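Local coordinates for beta-galactosidase (PDB 4CU9), which probably binds carbohydrate through this module, a calcium-containing beta-sandwich domain of a multi-domain pneumococcal beta-galactosidase, at residues H85-S90 / G173-E178; G91-S96 / E166-K171; S31-D36 / R48-S53. One frame throughout, in Å; residues are numbered along the deposited sequence.

Contact 1. Residues H85-S90 / G173-E178; sequences HFFADS and GVAMIE. With CA (calcium ion), chain C.
CD1 of Ile177 covers one face of the His85 imidazole, the two side chains running alongside each other; it stands 4.1 Å from the His85 ring centre and only 12° off its normal, a CH-pi contact. The same methyl also meets CB of Phe87, so it is packed between two side chains of strand 73-86 and its continuation. Phe86 pairs instead with Met176: the CG of Met176 approaches CD1 of Phe86 to 3.6 Å, while its sulfur stands obliquely to the ring, a Met-aromatic contact. A bend at chi3 (71°) turns CE of Met176 back to Phe86 CE1. Phe87, its CG anti to the backbone N (chi1 170°), sets the edge of its ring against CB of Ala175.

Phe86 and Met176 lie on one face of the sheet and His85 and Glu178 on the other. Between them runs an antiparallel ladder with a classic beta bulge, in which Ile177 and Glu178 both face His85. The carbonyl O of His85 accepts from Ile177 N at 2.7 Å and, more weakly, from Glu178 N, and His85 N gives a bond to Glu178 O. Further along, Phe87 N reaches Ala175 O at 3.0 Å from above the carbonyl plane. The bulge coincides with the corner of the chain at Ile177, where the calcium ion is bound by Ile177 O at 2.3 Å, by OE1 of Glu178 at 2.2 Å and by a water; Tyr37, Asp40 and Asp42 complete the site. The other carboxylate oxygen of Glu178 is held by Gly41 N.

Strand 173-182 is flanked here by strands 73-86, 92-93 and 49-50, Ala175 pairing with Asp93 and Met176 with Trp49, while Met165 of strand 160-166 packs against Phe86, Val174 and Met176.

Contact 2. Residues G91-S96 / E166-K171; sequences GTDAPS and ERKADK
Lys168 and Asp93 form the one salt bridge of this contact, NZ to OD2 at 2.8 Å, with the ammonium standing above the carboxylate plane. The lysine chain is extended beyond CG and passes over the carbonyl O of Ala94, its CE 3.5 Å from that oxygen. The other carboxylate oxygen of Asp93 turns back on its own chain and takes the N-H of Ala94 at 2.6 Å, which ties the aspartate at both oxygens. In Lys171 the bend at chi2 (-79°) sets CD beside Thr92 O, and the extended remainder carries NZ above that carbonyl's plane, where it donates to the oxygen at 3.2 Å.

The backbone-to-backbone bond between the segments runs from Ser96 N to Glu166 O, 2.8 Å, nearly along the C=O axis. The hydroxyl of Ser96 lies within 3.1 Å of both Glu166 O and Arg167 O. Water 2 joins the two segments by accepting from Lys168 N and probably donating to Ala94 O, 3.0 Å away.

Lys168 to Lys171 make a type I beta turn in the loop between strands 160-166 and 173-182 of the galactose-binding-like beta-sandwich, and segment 91-96 leads from the short strand 92-93 into strand 97-103. Lys168 O, which closes the turn by accepting from Lys171 N, is also approached from the opposite face by NH1 of Arg167, whose NH2 bonds to Ser57 O.

Apolar contact is slighter: CB of Asp93 rests against CG and CD of Lys171. Separately, CB of Pro95 makes a close carbon-to-carbonyl contact with Glu166 O, 3.0 Å. Pro95 also packs on Phe86 and Val174, and Thr92 on Ala175.

Contact 3. Residues S31-D36 / R48-S53; sequences SHDRVD and RWTNWS
Asp33 and Arg48 cross obliquely, their carboxylate and guanidinium planes turned 58° apart. OD1 of Asp33 lies 3.7 Å from NE of Arg48 and well out of the guanidinium plane, so this long salt bridge is a matter of charge, with no N-H aimed at the oxygen. Water 4, at the edge of the guanidinium, makes the more directed link: it donates to Asp33 OD2 and accepts from Arg48 NH2. The first torsion of Arg48 (chi1 59°) places CG between the backbone N and the carbonyl carbon, and CG also lies near Asp33 OD1. OD2 of Asp33 takes a further bond from Asn25 ND2. NH1 of Arg48 is held by Glu45 O.

Val35 meets Trp49 obliquely as well. Its CB stands 3.7 Å from CD1 of the indole, and its CG2 touches the same atom. CG of Trp49 is anti to the backbone N (chi1 167°), and the indole it carries bonds through NE1 to Thr24 OG1.

Between these two pairs the backbones join directly: Arg34 N donates to Arg48 O at 3.1 Å, an oxygen that CA of Asp33 also approaches. Water 3 adds a bridge, accepting from Arg48 N and probably donating to His32 O. On the loop itself, Ser31 OG accepts from Asp33 N, forming an ST turn, and Arg34 NH1 folds back to Asp33 O at 2.7 Å.

Segment 31-36 runs straight into Tyr37, a calcium ligand, so the contact lays the chain leading to the metal site of this galactose-binding-like domain against strand 49-50. That strand pairs with strand 173-182 through Trp49 and Met176; Val35 reaches Ala19 and Ala21 of strand 18-21, and Trp49 packs on Val62 and Ala64 of strand 61-70.

Strand 173-182 unites the three contacts in one sheet: it belongs to contact 1, and strands 92-93 of contact 2 and 49-50 of contact 3 are both its neighbours. The centres of contacts 2 and 3 each lie about 9 Å from that of contact 1 and about 14 Å from each other. Along the chain contact 3 closes first, then contact 1 opens, with contact 2 nested inside the loop it closes. Asn51 OD1 probably bonds to Val174 N, and Trp52 packs beside Gly91 and Thr92. Contacts 1 and 2 join segments 83 and 70 residues apart, whereas contact 3 is a local closure; the calcium site lies at the end of contact 1.

Contact 1. Residues H85-S90 / G173-E178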
loop_
_atom_site.group_PDB
_atom_site.type_symbol
_atom_site.label_atom_id
_atom_site.label_comp_id
_atom_site.label_asym_id
_atom_site.label_seq_id
_atom_site.Cartn_x
_atom_site.Cartn_y
_atom_site.Cartn_z
ATOM N N HIS A 85 3.795 -8.458 -2.999
ATOM C CA HIS A 85 3.493 -9.285 -4.182
ATOM C C HIS A 85 2.892 -8.387 -5.259
ATOM O O HIS A 85 1.738 -7.941 -5.123
ATOM C CB HIS A 85 2.480 -10.362 -3.815
ATOM C CG HIS A 85 2.374 -11.487 -4.797
ATOM N ND1 HIS A 85 2.948 -11.466 -6.046
ATOM C CD2 HIS A 85 1.761 -12.693 -4.690
ATOM C CE1 HIS A 85 2.700 -12.612 -6.670
ATOM N NE2 HIS A 85 1.991 -13.378 -5.862
ATOM N N PHE A 86 3.649 -8.114 -6.305
ATOM C CA PHE A 86 3.205 -7.260 -7.386
ATOM C C PHE A 86 2.599 -8.059 -8.515
ATOM O O PHE A 86 2.906 -9.251 -8.693
ATOM C CB PHE A 86 4.368 -6.411 -7.908
ATOM C CG PHE A 86 4.871 -5.424 -6.900
ATOM C CD1 PHE A 86 4.142 -4.286 -6.623
ATOM C CD2 PHE A 86 6.078 -5.604 -6.259
ATOM C CE1 PHE A 86 4.576 -3.372 -5.697
ATOM C CE2 PHE A 86 6.533 -4.690 -5.362
ATOM C CZ PHE A 86 5.793 -3.562 -5.095
ATOM N N PHE A 87 1.785 -7.367 -9.316
ATOM C CA PHE A 87 1.121 -7.959 -10.456
ATOM C C PHE A 87 1.440 -7.101 -11.656
ATOM O O PHE A 87 1.765 -5.932 -11.500
ATOM C CB PHE A 87 -0.385 -7.950 -10.241
ATOM C CG PHE A 87 -1.200 -8.318 -11.463
ATOM C CD1 PHE A 87 -1.437 -9.639 -11.773
ATOM C CD2 PHE A 87 -1.783 -7.336 -12.253
ATOM C CE1 PHE A 87 -2.208 -9.988 -12.871
ATOM C CE2 PHE A 87 -2.584 -7.669 -13.327
ATOM C CZ PHE A 87 -2.789 -9.000 -13.645
ATOM N N ALA A 88 1.373 -7.697 -12.843
ATOM C CA ALA A 88 1.498 -6.914 -14.077
ATOM C C ALA A 88 0.574 -7.437 -15.144
ATOM O O ALA A 88 0.300 -8.624 -15.208
ATOM C CB ALA A 88 2.933 -6.951 -14.570
ATOM N N ASP A 89 0.153 -6.521 -16.008
ATOM C CA ASP A 89 -0.621 -6.824 -17.204
ATOM C C ASP A 89 -0.406 -5.651 -18.160
ATOM O O ASP A 89 0.591 -4.918 -18.015
ATOM C CB ASP A 89 -2.098 -7.089 -16.862
ATOM C CG ASP A 89 -2.832 -5.869 -16.354
ATOM O OD1 ASP A 89 -2.218 -4.783 -16.207
ATOM O OD2 ASP A 89 -4.063 -6.004 -16.124
ATOM N N SER A 90 -1.308 -5.442 -19.122
ATOM C CA SER A 90 -1.065 -4.385 -20.133
ATOM C C SER A 90 -0.976 -2.992 -19.524
ATOM O O SER A 90 -0.171 -2.198 -19.966
ATOM C CB SER A 90 -2.125 -4.375 -21.238
ATOM O OG SER A 90 -3.408 -4.295 -20.648
ATOM N N GLY A 173 -0.317 2.389 -14.079
ATOM C CA GLY A 173 -0.499 2.242 -12.657
ATOM C C GLY A 173 0.386 1.166 -12.063
ATOM O O GLY A 173 1.174 0.498 -12.758
ATOM N N VAL A 174 0.258 1.045 -10.761
ATOM C CA VAL A 174 0.905 -0.025 -9.987
ATOM C C VAL A 174 -0.155 -1.051 -9.645
ATOM O O VAL A 174 -1.336 -0.705 -9.402
ATOM C CB VAL A 174 1.576 0.535 -8.699
ATOM C CG1 VAL A 174 2.268 -0.567 -7.856
ATOM C CG2 VAL A 174 2.566 1.621 -9.056
ATOM N N ALA A 175 0.247 -2.325 -9.611
ATOM C CA ALA A 175 -0.647 -3.401 -9.232
ATOM C C ALA A 175 -0.033 -4.329 -8.189
ATOM O O ALA A 175 1.170 -4.659 -8.256
ATOM C CB ALA A 175 -1.077 -4.200 -10.461
ATOM N N MET A 176 -0.832 -4.692 -7.192
ATOM C CA MET A 176 -0.386 -5.556 -6.117
ATOM C C MET A 176 -1.416 -6.559 -5.722
ATOM O O MET A 176 -2.634 -6.266 -5.679
ATOM C CB MET A 176 0.000 -4.780 -4.828
ATOM C CG MET A 176 1.014 -3.689 -4.986
ATOM S SD MET A 176 1.569 -2.965 -3.417
ATOM C CE MET A 176 2.539 -4.261 -2.725
ATOM N N ILE A 177 -0.910 -7.737 -5.368
ATOM C CA ILE A 177 -1.755 -8.828 -4.914
ATOM C C ILE A 177 -1.760 -8.964 -3.398
ATOM O O ILE A 177 -2.730 -9.436 -2.833
ATOM C CB ILE A 177 -1.293 -10.137 -5.590
ATOM C CG1 ILE A 177 -1.656 -10.078 -7.070
ATOM C CG2 ILE A 177 -1.902 -11.374 -4.949
ATOM C CD1 ILE A 177 -0.814 -11.027 -7.911
ATOM N N GLU A 178 -0.647 -8.613 -2.760
ATOM C CA GLU A 178 -0.559 -8.678 -1.322
ATOM C C GLU A 178 0.500 -7.726 -0.796
ATOM O O GLU A 178 1.527 -7.491 -1.428
ATOM C CB GLU A 178 -0.301 -10.118 -0.838
ATOM C CG GLU A 178 -0.570 -10.348 0.647
ATOM C CD GLU A 178 -2.035 -10.484 1.018
ATOM O OE1 GLU A 178 -2.925 -10.495 0.118
ATOM O OE2 GLU A 178 -2.317 -10.611 2.231
HETATM CA CA CA C . -4.331 -10.558 -1.621
HETATM O O HOH W 1 -5.520 -11.074 -3.536
#

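Contact 2. Residues G91-S96 / E166-K171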
loop_
_atom_site.group_PDB
_atom_site.type_symbol
_atom_site.label_atom_id
_atom_site.label_comp_id
_atom_site.label_asym_id
_atom_site.label_seq_id
_atom_site.Cartn_x
_atom_site.Cartn_y
_atom_site.Cartn_z
ATOM N N GLY A 91 -1.752 -2.730 -18.479
ATOM C CA GLY A 91 -1.850 -1.404 -17.908
ATOM C C GLY A 91 -1.005 -1.171 -16.655
ATOM O O GLY A 91 -0.742 -0.001 -16.278
ATOM N N THR A 92 -0.600 -2.256 -15.998
ATOM C CA THR A 92 -0.031 -2.172 -14.663
ATOM C C THR A 92 1.243 -2.977 -14.496
ATOM O O THR A 92 1.550 -3.859 -15.331
ATOM C CB THR A 92 -1.035 -2.595 -13.591
ATOM O OG1 THR A 92 -1.388 -3.968 -13.743
ATOM C CG2 THR A 92 -2.285 -1.698 -13.630
ATOM N N ASP A 93 1.980 -2.673 -13.413
ATOM C CA ASP A 93 3.205 -3.363 -13.101
ATOM C C ASP A 93 3.621 -3.071 -11.672
ATOM O O ASP A 93 2.995 -2.236 -10.979
ATOM C CB ASP A 93 4.319 -2.928 -14.065
ATOM C CG ASP A 93 5.489 -3.945 -14.185
ATOM O OD1 ASP A 93 5.578 -4.941 -13.453
ATOM O OD2 ASP A 93 6.321 -3.728 -15.059
ATOM N N ALA A 94 4.696 -3.749 -11.265
ATOM C CA ALA A 94 5.503 -3.327 -10.131
ATOM C C ALA A 94 5.952 -1.879 -10.389
ATOM O O ALA A 94 5.977 -1.425 -11.529
ATOM C CB ALA A 94 6.731 -4.227 -9.962
ATOM N N PRO A 95 6.314 -1.147 -9.322
ATOM C CA PRO A 95 6.699 0.232 -9.503
ATOM C C PRO A 95 8.177 0.360 -9.889
ATOM O O PRO A 95 8.946 -0.597 -9.713
ATOM C CB PRO A 95 6.494 0.831 -8.107
ATOM C CG PRO A 95 6.693 -0.339 -7.160
ATOM C CD PRO A 95 6.178 -1.516 -7.901
ATOM N N SER A 96 8.545 1.536 -10.401
ATOM C CA SER A 96 9.931 1.862 -10.763
ATOM C C SER A 96 10.686 2.308 -9.552
ATOM O O SER A 96 11.887 2.168 -9.477
ATOM C CB SER A 96 9.938 2.991 -11.818
ATOM O OG SER A 96 9.058 4.052 -11.447
ATOM N N GLU A 166 6.169 4.783 -7.297
ATOM C CA GLU A 166 6.004 5.436 -8.583
ATOM C C GLU A 166 5.789 4.389 -9.618
ATOM O O GLU A 166 6.555 3.404 -9.714
ATOM C CB GLU A 166 7.219 6.271 -8.934
ATOM C CG GLU A 166 7.380 7.474 -8.001
ATOM C CD GLU A 166 8.506 8.422 -8.421
ATOM O OE1 GLU A 166 9.045 8.295 -9.540
ATOM O OE2 GLU A 166 8.845 9.313 -7.611
ATOM N N ARG A 167 4.728 4.565 -10.384
ATOM C CA ARG A 167 4.532 3.731 -11.557
ATOM C C ARG A 167 5.653 3.872 -12.564
ATOM O O ARG A 167 6.339 4.913 -12.641
ATOM C CB ARG A 167 3.198 4.020 -12.240
ATOM C CG ARG A 167 3.106 5.388 -12.907
ATOM C CD ARG A 167 1.780 5.545 -13.671
ATOM N NE ARG A 167 1.634 6.928 -14.139
ATOM C CZ ARG A 167 2.305 7.439 -15.158
ATOM N NH1 ARG A 167 3.157 6.680 -15.869
ATOM N NH2 ARG A 167 2.138 8.722 -15.483
ATOM N N LYS A 168 5.826 2.828 -13.369
ATOM C CA LYS A 168 6.746 2.918 -14.510
ATOM C C LYS A 168 6.207 3.856 -15.593
ATOM O O LYS A 168 4.990 3.951 -15.815
ATOM C CB LYS A 168 7.034 1.533 -15.116
ATOM C CG LYS A 168 7.664 0.578 -14.142
ATOM C CD LYS A 168 7.928 -0.791 -14.758
ATOM C CE LYS A 168 8.670 -1.679 -13.759
ATOM N NZ LYS A 168 8.906 -3.043 -14.275
ATOM N N ALA A 169 7.132 4.485 -16.314
ATOM C CA ALA A 169 6.771 5.463 -17.361
ATOM C C ALA A 169 5.954 4.837 -18.495
ATOM O O ALA A 169 5.119 5.505 -19.084
ATOM C CB ALA A 169 8.012 6.149 -17.901
ATOM N N ASP A 170 6.155 3.558 -18.789
ATOM C CA ASP A 170 5.398 2.901 -19.844
ATOM C C ASP A 170 4.158 2.133 -19.312
ATOM O O ASP A 170 3.618 1.266 -19.998
ATOM C CB ASP A 170 6.326 2.002 -20.701
ATOM C CG ASP A 170 7.252 1.075 -19.870
ATOM O OD1 ASP A 170 7.149 1.012 -18.620
ATOM O OD2 ASP A 170 8.116 0.391 -20.505
ATOM N N LYS A 171 3.714 2.457 -18.091
ATOM C CA LYS A 171 2.544 1.850 -17.496
ATOM C C LYS A 171 1.572 2.912 -16.969
ATOM O O LYS A 171 1.961 4.063 -16.751
ATOM C CB LYS A 171 2.999 0.937 -16.345
ATOM C CG LYS A 171 3.862 -0.231 -16.795
ATOM C CD LYS A 171 2.983 -1.316 -17.362
ATOM C CE LYS A 171 3.774 -2.434 -18.009
ATOM N NZ LYS A 171 2.827 -3.563 -18.264
HETATM O O HOH W 2 4.119 0.492 -12.811
#

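Contact 3. Residues S31-D36 / R48-S53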
loop_
_atom_site.group_PDB
_atom_site.type_symbol
_atom_site.label_atom_id
_atom_site.label_comp_id
_atom_site.label_asym_id
_atom_site.label_seq_id
_atom_site.Cartn_x
_atom_site.Cartn_y
_atom_site.Cartn_z
ATOM N N SER A 31 -14.907 -2.309 -12.823
ATOM C CA SER A 31 -13.605 -2.712 -12.255
ATOM C C SER A 31 -13.763 -3.691 -11.117
ATOM O O SER A 31 -14.652 -3.555 -10.333
ATOM C CB SER A 31 -12.808 -1.532 -11.726
ATOM O OG SER A 31 -11.558 -2.057 -11.274
ATOM N N HIS A 32 -12.861 -4.661 -11.043
ATOM C CA HIS A 32 -12.766 -5.588 -9.932
ATOM C C HIS A 32 -11.563 -5.363 -8.998
ATOM O O HIS A 32 -11.322 -6.178 -8.127
ATOM C CB HIS A 32 -12.709 -6.996 -10.503
ATOM C CG HIS A 32 -13.901 -7.324 -11.344
ATOM N ND1 HIS A 32 -15.157 -7.483 -10.802
ATOM C CD2 HIS A 32 -14.045 -7.449 -12.685
ATOM C CE1 HIS A 32 -16.026 -7.720 -11.772
ATOM N NE2 HIS A 32 -15.374 -7.708 -12.923
ATOM N N ASP A 33 -10.833 -4.269 -9.144
ATOM C CA ASP A 33 -9.679 -4.025 -8.263
ATOM C C ASP A 33 -10.189 -3.487 -6.937
ATOM O O ASP A 33 -11.138 -2.701 -6.908
ATOM C CB ASP A 33 -8.711 -3.018 -8.877
ATOM C CG ASP A 33 -8.212 -3.424 -10.249
ATOM O OD1 ASP A 33 -8.151 -4.636 -10.564
ATOM O OD2 ASP A 33 -7.795 -2.506 -10.965
ATOM N N ARG A 34 -9.584 -3.923 -5.842
ATOM C CA ARG A 34 -10.005 -3.520 -4.505
ATOM C C ARG A 34 -8.779 -3.433 -3.611
ATOM O O ARG A 34 -7.918 -4.318 -3.635
ATOM C CB ARG A 34 -10.973 -4.547 -3.878
ATOM C CG ARG A 34 -12.288 -4.794 -4.613
ATOM C CD ARG A 34 -13.173 -3.546 -4.654
ATOM N NE ARG A 34 -14.444 -3.790 -5.388
ATOM C CZ ARG A 34 -14.681 -3.506 -6.673
ATOM N NH1 ARG A 34 -13.765 -2.916 -7.467
ATOM N NH2 ARG A 34 -15.884 -3.787 -7.175
ATOM N N VAL A 35 -8.710 -2.382 -2.807
ATOM C CA VAL A 35 -7.581 -2.217 -1.894
ATOM C C VAL A 35 -7.621 -3.290 -0.791
ATOM O O VAL A 35 -6.601 -3.698 -0.257
ATOM C CB VAL A 35 -7.550 -0.822 -1.279
ATOM C CG1 VAL A 35 -8.642 -0.660 -0.215
ATOM C CG2 VAL A 35 -6.200 -0.536 -0.688
ATOM N N ASP A 36 -8.810 -3.760 -0.458
ATOM C CA ASP A 36 -8.941 -4.788 0.555
ATOM C C ASP A 36 -8.308 -6.102 0.124
ATOM O O ASP A 36 -8.060 -6.936 0.958
ATOM C CB ASP A 36 -10.421 -4.971 0.921
ATOM C CG ASP A 36 -10.939 -3.824 1.820
ATOM O OD1 ASP A 36 -10.324 -3.541 2.879
ATOM O OD2 ASP A 36 -11.978 -3.201 1.497
ATOM N N ARG A 48 -6.648 -8.194 -7.167
ATOM C CA ARG A 48 -5.543 -7.260 -6.978
ATOM C C ARG A 48 -6.040 -5.852 -6.666
ATOM O O ARG A 48 -7.193 -5.510 -6.926
ATOM C CB ARG A 48 -4.664 -7.244 -8.215
ATOM C CG ARG A 48 -5.431 -6.832 -9.450
ATOM C CD ARG A 48 -4.837 -7.404 -10.689
ATOM N NE ARG A 48 -5.609 -6.947 -11.846
ATOM C CZ ARG A 48 -6.274 -7.736 -12.687
ATOM N NH1 ARG A 48 -6.273 -9.047 -12.560
ATOM N NH2 ARG A 48 -6.930 -7.194 -13.690
ATOM N N TRP A 49 -5.175 -5.086 -6.029
ATOM C CA TRP A 49 -5.321 -3.664 -5.946
ATOM C C TRP A 49 -4.530 -3.060 -7.098
ATOM O O TRP A 49 -3.419 -3.473 -7.405
ATOM C CB TRP A 49 -4.787 -3.133 -4.611
ATOM C CG TRP A 49 -4.639 -1.654 -4.647
ATOM C CD1 TRP A 49 -5.615 -0.734 -4.439
ATOM C CD2 TRP A 49 -3.472 -0.939 -4.971
ATOM N NE1 TRP A 49 -5.107 0.532 -4.580
ATOM C CE2 TRP A 49 -3.790 0.433 -4.914
ATOM C CE3 TRP A 49 -2.152 -1.317 -5.267
ATOM C CZ2 TRP A 49 -2.855 1.419 -5.168
ATOM C CZ3 TRP A 49 -1.234 -0.343 -5.516
ATOM C CH2 TRP A 49 -1.585 1.016 -5.483
ATOM N N THR A 50 -5.089 -2.008 -7.675
ATOM C CA THR A 50 -4.412 -1.262 -8.677
ATOM C C THR A 50 -4.904 0.180 -8.593
ATOM O O THR A 50 -5.990 0.450 -8.041
ATOM C CB THR A 50 -4.931 -1.897 -9.980
ATOM O OG1 THR A 50 -4.128 -3.015 -10.413
ATOM C CG2 THR A 50 -5.314 -0.984 -10.965
ATOM N N ASN A 51 -4.114 1.102 -9.120
ATOM C CA ASN A 51 -4.595 2.510 -9.300
ATOM C C ASN A 51 -4.649 2.849 -10.768
ATOM O O ASN A 51 -4.498 4.003 -11.154
ATOM C CB ASN A 51 -3.676 3.499 -8.589
ATOM C CG ASN A 51 -2.338 3.634 -9.286
ATOM O OD1 ASN A 51 -1.798 2.647 -9.814
ATOM N ND2 ASN A 51 -1.793 4.854 -9.302
ATOM N N TRP A 52 -4.875 1.825 -11.592
ATOM C CA TRP A 52 -4.985 1.988 -13.038
ATOM C C TRP A 52 -6.089 3.022 -13.365
ATOM O O TRP A 52 -7.158 3.084 -12.736
ATOM C CB TRP A 52 -5.346 0.651 -13.734
ATOM C CG TRP A 52 -5.343 0.777 -15.250
ATOM C CD1 TRP A 52 -4.266 0.693 -16.061
ATOM C CD2 TRP A 52 -6.465 1.056 -16.091
ATOM N NE1 TRP A 52 -4.628 0.913 -17.370
ATOM C CE2 TRP A 52 -5.987 1.131 -17.415
ATOM C CE3 TRP A 52 -7.834 1.257 -15.852
ATOM C CZ2 TRP A 52 -6.822 1.394 -18.498
ATOM C CZ3 TRP A 52 -8.666 1.527 -16.927
ATOM C CH2 TRP A 52 -8.157 1.594 -18.242
ATOM N N SER A 53 -5.796 3.815 -14.378
ATOM C CA SER A 53 -6.724 4.762 -14.915
ATOM C C SER A 53 -6.534 4.862 -16.418
ATOM O O SER A 53 -5.428 4.720 -16.912
ATOM C CB SER A 53 -6.509 6.137 -14.270
ATOM O OG SER A 53 -7.410 7.094 -14.824
HETATM O O HOH W 3 -8.683 -7.555 -9.012
HETATM O O HOH W 4 -6.471 -3.972 -13.238
#